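Local structure of restriction endonuclease (Mycobacterium sp., 4F0Q) at residues T285-T288 with L289-Y293; H298-E301 with L302-S305; L434-T437 with V438-G442. The protein cuts DNA carrying methylated cytosine as a tetrameric, modification-dependent restriction endonuclease, probably using magnesium at a PD-(D/E)XK-type active site. All coordinates share one frame; numbering follows the deposited sequence.

Contact 1. Residues T285-T288 with L289-Y293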
loop_
_atom_site.group_PDB
_atom_site.type_symbol
_atom_site.label_atom_id
_atom_site.label_comp_id
_atom_site.label_asym_id
_atom_site.label_seq_id
_atom_site.Cartn_x
_atom_site.Cartn_y
_atom_site.Cartn_z
ATOM N N THR A 285 -0.460 -30.523 10.115
ATOM C CA THR A 285 -1.423 -29.753 9.338
ATOM C C THR A 285 -0.838 -29.367 7.986
ATOM O O THR A 285 -1.482 -29.530 6.950
ATOM C CB THR A 285 -1.856 -28.477 10.083
ATOM O OG1 THR A 285 -2.537 -28.835 11.292
ATOM C CG2 THR A 285 -2.784 -27.641 9.217
ATOM N N LEU A 286 0.394 -28.868 8.005
ATOM C CA LEU A 286 1.080 -28.466 6.783
ATOM C C LEU A 286 1.318 -29.652 5.855
ATOM O O LEU A 286 1.190 -29.531 4.637
ATOM C CB LEU A 286 2.409 -27.786 7.112
ATOM C CG LEU A 286 3.193 -27.268 5.907
ATOM C CD1 LEU A 286 2.378 -26.235 5.141
ATOM C CD2 LEU A 286 4.522 -26.688 6.352
ATOM N N GLN A 287 1.671 -30.795 6.434
ATOM C CA GLN A 287 1.866 -32.011 5.650
ATOM C C GLN A 287 0.567 -32.422 4.968
ATOM O O GLN A 287 0.561 -32.791 3.791
ATOM C CB GLN A 287 2.394 -33.145 6.530
ATOM C CG GLN A 287 3.819 -32.930 7.008
ATOM C CD GLN A 287 4.789 -32.729 5.860
ATOM O OE1 GLN A 287 5.602 -31.804 5.873
ATOM N NE2 GLN A 287 4.709 -33.596 4.858
ATOM N N THR A 288 -0.532 -32.343 5.712
ATOM C CA THR A 288 -1.849 -32.628 5.161
ATOM C C THR A 288 -2.163 -31.678 4.008
ATOM O O THR A 288 -2.646 -32.099 2.957
ATOM C CB THR A 288 -2.948 -32.504 6.233
ATOM O OG1 THR A 288 -2.646 -33.370 7.333
ATOM C CG2 THR A 288 -4.302 -32.881 5.657
ATOM N N LEU A 289 -1.870 -30.396 4.210
ATOM C CA LEU A 289 -2.123 -29.377 3.195
ATOM C C LEU A 289 -1.321 -29.619 1.921
ATOM O O LEU A 289 -1.829 -29.431 0.816
ATOM C CB LEU A 289 -1.827 -27.977 3.745
ATOM C CG LEU A 289 -2.775 -27.442 4.821
ATOM C CD1 LEU A 289 -2.340 -26.058 5.282
ATOM C CD2 LEU A 289 -4.206 -27.412 4.309
ATOM N N TYR A 290 -0.067 -30.036 2.074
ATOM C CA TYR A 290 0.771 -30.315 0.915
ATOM C C TYR A 290 0.312 -31.567 0.177
ATOM O O TYR A 290 0.206 -31.567 -1.049
ATOM C CB TYR A 290 2.244 -30.456 1.305
ATOM C CG TYR A 290 3.089 -31.016 0.183
ATOM C CD1 TYR A 290 3.327 -30.274 -0.966
ATOM C CD2 TYR A 290 3.634 -32.290 0.265
ATOM C CE1 TYR A 290 4.089 -30.782 -1.999
ATOM C CE2 TYR A 290 4.398 -32.807 -0.764
ATOM C CZ TYR A 290 4.623 -32.047 -1.893
ATOM O OH TYR A 290 5.383 -32.553 -2.922
ATOM N N LYS A 291 0.045 -32.632 0.929
ATOM C CA LYS A 291 -0.380 -33.896 0.335
ATOM C C LYS A 291 -1.737 -33.775 -0.354
ATOM O O LYS A 291 -2.005 -34.465 -1.338
ATOM C CB LYS A 291 -0.419 -35.001 1.392
ATOM C CG LYS A 291 0.946 -35.376 1.942
ATOM C CD LYS A 291 0.826 -36.348 3.104
ATOM C CE LYS A 291 2.187 -36.651 3.711
ATOM N NZ LYS A 291 2.079 -37.545 4.896
ATOM N N PHE A 292 -2.589 -32.896 0.165
ATOM C CA PHE A 292 -3.914 -32.692 -0.410
ATOM C C PHE A 292 -3.852 -31.844 -1.675
ATOM O O PHE A 292 -4.389 -32.224 -2.715
ATOM C CB PHE A 292 -4.848 -32.039 0.612
ATOM C CG PHE A 292 -6.271 -31.921 0.143
ATOM C CD1 PHE A 292 -7.127 -33.008 0.205
ATOM C CD2 PHE A 292 -6.755 -30.722 -0.354
ATOM C CE1 PHE A 292 -8.435 -32.904 -0.224
ATOM C CE2 PHE A 292 -8.063 -30.611 -0.783
ATOM C CZ PHE A 292 -8.904 -31.704 -0.717
ATOM N N TYR A 293 -3.188 -30.696 -1.579
ATOM C CA TYR A 293 -3.133 -29.748 -2.686
ATOM C C TYR A 293 -1.939 -29.969 -3.607
ATOM O O TYR A 293 -1.574 -29.084 -4.380
ATOM C CB TYR A 293 -3.119 -28.313 -2.157
ATOM C CG TYR A 293 -4.404 -27.897 -1.483
ATOM C CD1 TYR A 293 -5.529 -27.573 -2.230
ATOM C CD2 TYR A 293 -4.492 -27.824 -0.101
ATOM C CE1 TYR A 293 -6.706 -27.190 -1.618
ATOM C CE2 TYR A 293 -5.664 -27.444 0.518
ATOM C CZ TYR A 293 -6.766 -27.125 -0.243
ATOM O OH TYR A 293 -7.932 -26.744 0.379
#
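Leu289 and Lys291 both set CG opposite their own carbonyl carbon and beside the backbone N (chi1 -69° and -67°), which lays the start of each side chain beside the carbonyl oxygen four residues earlier. Leu289 CG thereby comes to 3.3 Å from Thr285 O, and its CD1 lies 4.3 Å from Thr285 CG2. Lys291 does the same on the outer face: its CG sits 3.2 Å from Gln287 O, after which the extended chain passes obliquely across the bent Gln287, with CE 4.1 Å from NE2. The backbone is that of a regular alpha-helix with i to i+4 bonds, the straightest being Lys291 N to Gln287 O, 2.9 Å long with an N-H...O angle of 167°. Helix 281-292 rests its Leu286 and Leu289 side on helix 411-425 of the endonuclease domain, and Leu289 also touches Leu303 of helix 297-314. Phe292 swings its ring away from Thr288 to pack on helix 430-440, so that it is CB that stays near Thr288 O, at 3.2 Å. Tyr293 is the first residue to leave helical geometry, yet its N still bonds Leu289 O at 3.0 Å. Phe292 CD2 stands 3.4 Å above the centre of the Tyr293 ring, while Tyr293 CD2 lies at the edge of the Phe292 ring, in its plane. Arg296 makes a cation-pi contact with Phe292 and donates to its carbonyl. The hydroxyls of Thr285 and Thr288 bond Ala281 O and Ala284 O, one turn back.

Contact 2. Residues H298-E301 with L302-S305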
loop_
_atom_site.group_PDB
_atom_site.type_symbol
_atom_site.label_atom_id
_atom_site.label_comp_id
_atom_site.label_asym_id
_atom_site.label_seq_id
_atom_site.Cartn_x
_atom_site.Cartn_y
_atom_site.Cartn_z
ATOM N N HIS A 298 -5.588 -24.927 -8.195
ATOM C CA HIS A 298 -6.491 -23.785 -8.087
ATOM C C HIS A 298 -7.344 -23.814 -6.818
ATOM O O HIS A 298 -7.776 -22.768 -6.325
ATOM C CB HIS A 298 -7.356 -23.679 -9.342
ATOM C CG HIS A 298 -6.561 -23.630 -10.610
ATOM N ND1 HIS A 298 -6.066 -22.456 -11.134
ATOM C CD2 HIS A 298 -6.158 -24.615 -11.448
ATOM C CE1 HIS A 298 -5.401 -22.717 -12.245
ATOM N NE2 HIS A 298 -5.441 -24.019 -12.457
ATOM N N ALA A 299 -7.580 -25.010 -6.288
ATOM C CA ALA A 299 -8.227 -25.142 -4.990
ATOM C C ALA A 299 -7.297 -24.559 -3.934
ATOM O O ALA A 299 -7.735 -23.887 -2.994
ATOM C CB ALA A 299 -8.532 -26.599 -4.692
ATOM N N PHE A 300 -6.004 -24.816 -4.107
ATOM C CA PHE A 300 -4.991 -24.235 -3.241
ATOM C C PHE A 300 -4.914 -22.732 -3.458
ATOM O O PHE A 300 -4.553 -21.992 -2.549
ATOM C CB PHE A 300 -3.623 -24.875 -3.486
ATOM C CG PHE A 300 -2.537 -24.327 -2.604
ATOM C CD1 PHE A 300 -2.438 -24.723 -1.280
ATOM C CD2 PHE A 300 -1.619 -23.415 -3.097
ATOM C CE1 PHE A 300 -1.441 -24.218 -0.463
ATOM C CE2 PHE A 300 -0.621 -22.907 -2.286
ATOM C CZ PHE A 300 -0.531 -23.311 -0.968
ATOM N N GLU A 301 -5.249 -22.284 -4.664
ATOM C CA GLU A 301 -5.324 -20.851 -4.935
ATOM C C GLU A 301 -6.467 -20.202 -4.148
ATOM O O GLU A 301 -6.301 -19.122 -3.574
ATOM C CB GLU A 301 -5.478 -20.585 -6.436
ATOM C CG GLU A 301 -4.261 -20.979 -7.261
ATOM C CD GLU A 301 -4.464 -20.765 -8.748
ATOM O OE1 GLU A 301 -5.612 -20.505 -9.164
ATOM O OE2 GLU A 301 -3.471 -20.855 -9.503
ATOM N N LEU A 302 -7.618 -20.866 -4.119
ATOM C CA LEU A 302 -8.764 -20.378 -3.350
ATOM C C LEU A 302 -8.450 -20.357 -1.854
ATOM O O LEU A 302 -8.704 -19.358 -1.156
ATOM C CB LEU A 302 -9.997 -21.244 -3.615
ATOM C CG LEU A 302 -11.287 -20.813 -2.916
ATOM C CD1 LEU A 302 -11.674 -19.400 -3.325
ATOM C CD2 LEU A 302 -12.415 -21.787 -3.214
ATOM N N LEU A 303 -7.896 -21.467 -1.369
ATOM C CA LEU A 303 -7.470 -21.560 0.023
ATOM C C LEU A 303 -6.489 -20.446 0.361
ATOM O O LEU A 303 -6.563 -19.851 1.431
ATOM C CB LEU A 303 -6.825 -22.916 0.310
ATOM C CG LEU A 303 -6.236 -23.047 1.718
ATOM C CD1 LEU A 303 -7.335 -23.026 2.770
ATOM C CD2 LEU A 303 -5.380 -24.294 1.853
ATOM N N ALA A 304 -5.577 -20.162 -0.562
ATOM C CA ALA A 304 -4.579 -19.120 -0.360
ATOM C C ALA A 304 -5.220 -17.740 -0.338
ATOM O O ALA A 304 -4.752 -16.851 0.368
ATOM C CB ALA A 304 -3.511 -19.188 -1.433
ATOM N N SER A 305 -6.282 -17.560 -1.116
ATOM C CA SER A 305 -7.016 -16.298 -1.099
ATOM C C SER A 305 -7.686 -16.095 0.259
ATOM O O SER A 305 -7.602 -15.011 0.852
ATOM C CB SER A 305 -8.055 -16.251 -2.221
ATOM O OG SER A 305 -9.036 -17.258 -2.056
#
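Phe300 and Leu303 lean together on one flank of helix 297-314, CD1 of the ring 4.3 Å from Leu303 CD2, the methyl approaching obliquely. Both carry CG anti to the backbone N, which sends the ring and the isobutyl group outward from the helix in company. One turn on from Phe300, the methyl of Ala304 lies 3.2 Å from Phe300 O, the carbonyl that also accepts Ala304 N at 2.9 Å. Phe300 and Ala304 jointly press on Ala356 of strand 347-357. Leu302 packs its branch on Glu440 of helix 430-440, and its CB passes 3.5 Å from Ala299 O. His298 and Glu301, three residues apart, meet through their polar ends: His298 ND1 donates to Glu301 OE1 at 2.8 Å. The bond is bent (139°), meets the oxygen from above the carboxylate plane, 52° out of it, and is tilted from the imidazole plane as well, so it ties OE1 to the ring in a geometry far from ideal. The Glu301 side chain comes within about 4 Å of the bound magnesium, whose site comprises Asp334, Gln355 and Ala356. A helix presenting a glutamate beside a metal held at the central sheet is consistent with the active site of PD-(D/E)XK nucleases.

Contact 3. Residues L434-T437 with V438-G442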
loop_
_atom_site.group_PDB
_atom_site.type_symbol
_atom_site.label_atom_id
_atom_site.label_comp_id
_atom_site.label_asym_id
_atom_site.label_seq_id
_atom_site.Cartn_x
_atom_site.Cartn_y
_atom_site.Cartn_z
ATOM N N LEU A 434 -11.136 -27.825 3.260
ATOM C CA LEU A 434 -10.487 -28.348 2.058
ATOM C C LEU A 434 -11.501 -28.669 0.956
ATOM O O LEU A 434 -11.331 -28.267 -0.200
ATOM C CB LEU A 434 -9.637 -29.581 2.379
ATOM C CG LEU A 434 -8.537 -29.428 3.436
ATOM C CD1 LEU A 434 -7.549 -30.584 3.359
ATOM C CD2 LEU A 434 -7.816 -28.091 3.311
ATOM N N ALA A 435 -12.561 -29.382 1.328
ATOM C CA ALA A 435 -13.625 -29.732 0.395
ATOM C C ALA A 435 -14.343 -28.487 -0.106
ATOM O O ALA A 435 -14.803 -28.447 -1.247
ATOM C CB ALA A 435 -14.614 -30.690 1.044
ATOM N N SER A 436 -14.443 -27.475 0.751
ATOM C CA SER A 436 -14.985 -26.189 0.331
ATOM C C SER A 436 -14.136 -25.602 -0.793
ATOM O O SER A 436 -14.663 -25.160 -1.817
ATOM C CB SER A 436 -15.049 -25.216 1.509
ATOM O OG SER A 436 -15.479 -23.935 1.089
ATOM N N THR A 437 -12.820 -25.615 -0.600
ATOM C CA THR A 437 -11.896 -25.084 -1.601
ATOM C C THR A 437 -11.948 -25.874 -2.907
ATOM O O THR A 437 -11.844 -25.300 -3.993
ATOM C CB THR A 437 -10.442 -25.050 -1.087
ATOM O OG1 THR A 437 -10.002 -26.381 -0.788
ATOM C CG2 THR A 437 -10.336 -24.185 0.162
ATOM N N VAL A 438 -12.105 -27.191 -2.798
ATOM C CA VAL A 438 -12.194 -28.040 -3.983
ATOM C C VAL A 438 -13.493 -27.798 -4.750
ATOM O O VAL A 438 -13.506 -27.767 -5.982
ATOM C CB VAL A 438 -12.077 -29.536 -3.616
ATOM C CG1 VAL A 438 -12.368 -30.417 -4.822
ATOM C CG2 VAL A 438 -10.699 -29.834 -3.065
ATOM N N ASP A 439 -14.584 -27.610 -4.016
ATOM C CA ASP A 439 -15.902 -27.479 -4.631
ATOM C C ASP A 439 -16.216 -26.072 -5.134
ATOM O O ASP A 439 -17.074 -25.900 -6.001
ATOM C CB ASP A 439 -16.994 -27.923 -3.654
ATOM C CG ASP A 439 -16.901 -29.391 -3.302
ATOM O OD1 ASP A 439 -16.505 -30.191 -4.175
ATOM O OD2 ASP A 439 -17.222 -29.747 -2.148
ATOM N N GLU A 440 -15.532 -25.066 -4.599
ATOM C CA GLU A 440 -15.917 -23.687 -4.890
ATOM C C GLU A 440 -14.876 -22.845 -5.633
ATOM O O GLU A 440 -15.062 -21.638 -5.790
ATOM C CB GLU A 440 -16.337 -22.975 -3.600
ATOM C CG GLU A 440 -17.460 -23.671 -2.847
ATOM C CD GLU A 440 -17.861 -22.935 -1.584
ATOM O OE1 GLU A 440 -17.377 -21.804 -1.376
ATOM O OE2 GLU A 440 -18.660 -23.489 -0.799
ATOM N N TYR A 441 -13.796 -23.461 -6.101
ATOM C CA TYR A 441 -12.741 -22.689 -6.759
ATOM C C TYR A 441 -13.107 -22.261 -8.181
ATOM O O TYR A 441 -12.673 -21.210 -8.650
ATOM C CB TYR A 441 -11.393 -23.426 -6.730
ATOM C CG TYR A 441 -11.245 -24.552 -7.732
ATOM C CD1 TYR A 441 -10.774 -24.310 -9.018
ATOM C CD2 TYR A 441 -11.547 -25.861 -7.383
ATOM C CE1 TYR A 441 -10.629 -25.336 -9.932
ATOM C CE2 TYR A 441 -11.404 -26.896 -8.291
ATOM C CZ TYR A 441 -10.944 -26.627 -9.564
ATOM O OH TYR A 441 -10.798 -27.649 -10.473
ATOM N N GLY A 442 -13.906 -23.077 -8.861
ATOM C CA GLY A 442 -14.318 -22.775 -10.220
ATOM C C GLY A 442 -15.236 -21.570 -10.309
ATOM O O GLY A 442 -15.143 -20.776 -11.246
#
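Leu434 O takes Val438 N in the plane of its carbonyl, 2.9 Å away, and the Thr437 hydroxyl also turns back to it, though the modelled length of that second bond is too short to be trusted. Val438 adds its CG2 methyl, 3.3 Å from the same Leu434 O. Further on, Asp439 N bonds Ala435 O at 2.9 Å, while the Asp439 carboxylate folds back (chi1 -64°) until OD2 is also 2.9 Å from Ala435 O, an unfavourably close pair of acceptors. This is the last part of helix 430-440, which lies against helices 281-292 and 297-314 of the nuclease domain, and here Glu440 N reaches Ser436 O through a weak, bent bond (128°). The Glu440 side chain runs extended past Ser436, its CD 3.7 Å from Ser436 OG, and Arg306 serves both, with a salt bridge to Glu440 and a hydrogen bond to Ser436 OG. Arg250 of the second subunit makes a long, weak ion pair with Glu440. Thr437 O sits at the edge of the Tyr441 ring near the ring plane, 3.4 Å from Tyr441 CD2; that ring packs on His298, and Tyr441 CB lies near Leu302.

Contacts 1, 2 and 3 follow in that order along the chain, on helices 281-292, 297-314 and 430-440, all far from the centre of this elongated protein. Contacts 2 and 3 are nearest, their centres about 8 Å apart; contact 1 lies about 13 Å from contact 2 and 15 Å from contact 3. Tyr293 ties the three helices together, its ring packing on Ala299 and Leu303 and its hydroxyl probably bonding Thr437. Between contacts 2 and 3 the chain builds the five-stranded mixed sheet, and helix 430-440 then returns to pack on helices 281-292 and 297-314, which come before the sheet. Of the three, contact 2 carries this helical layer to the magnesium site.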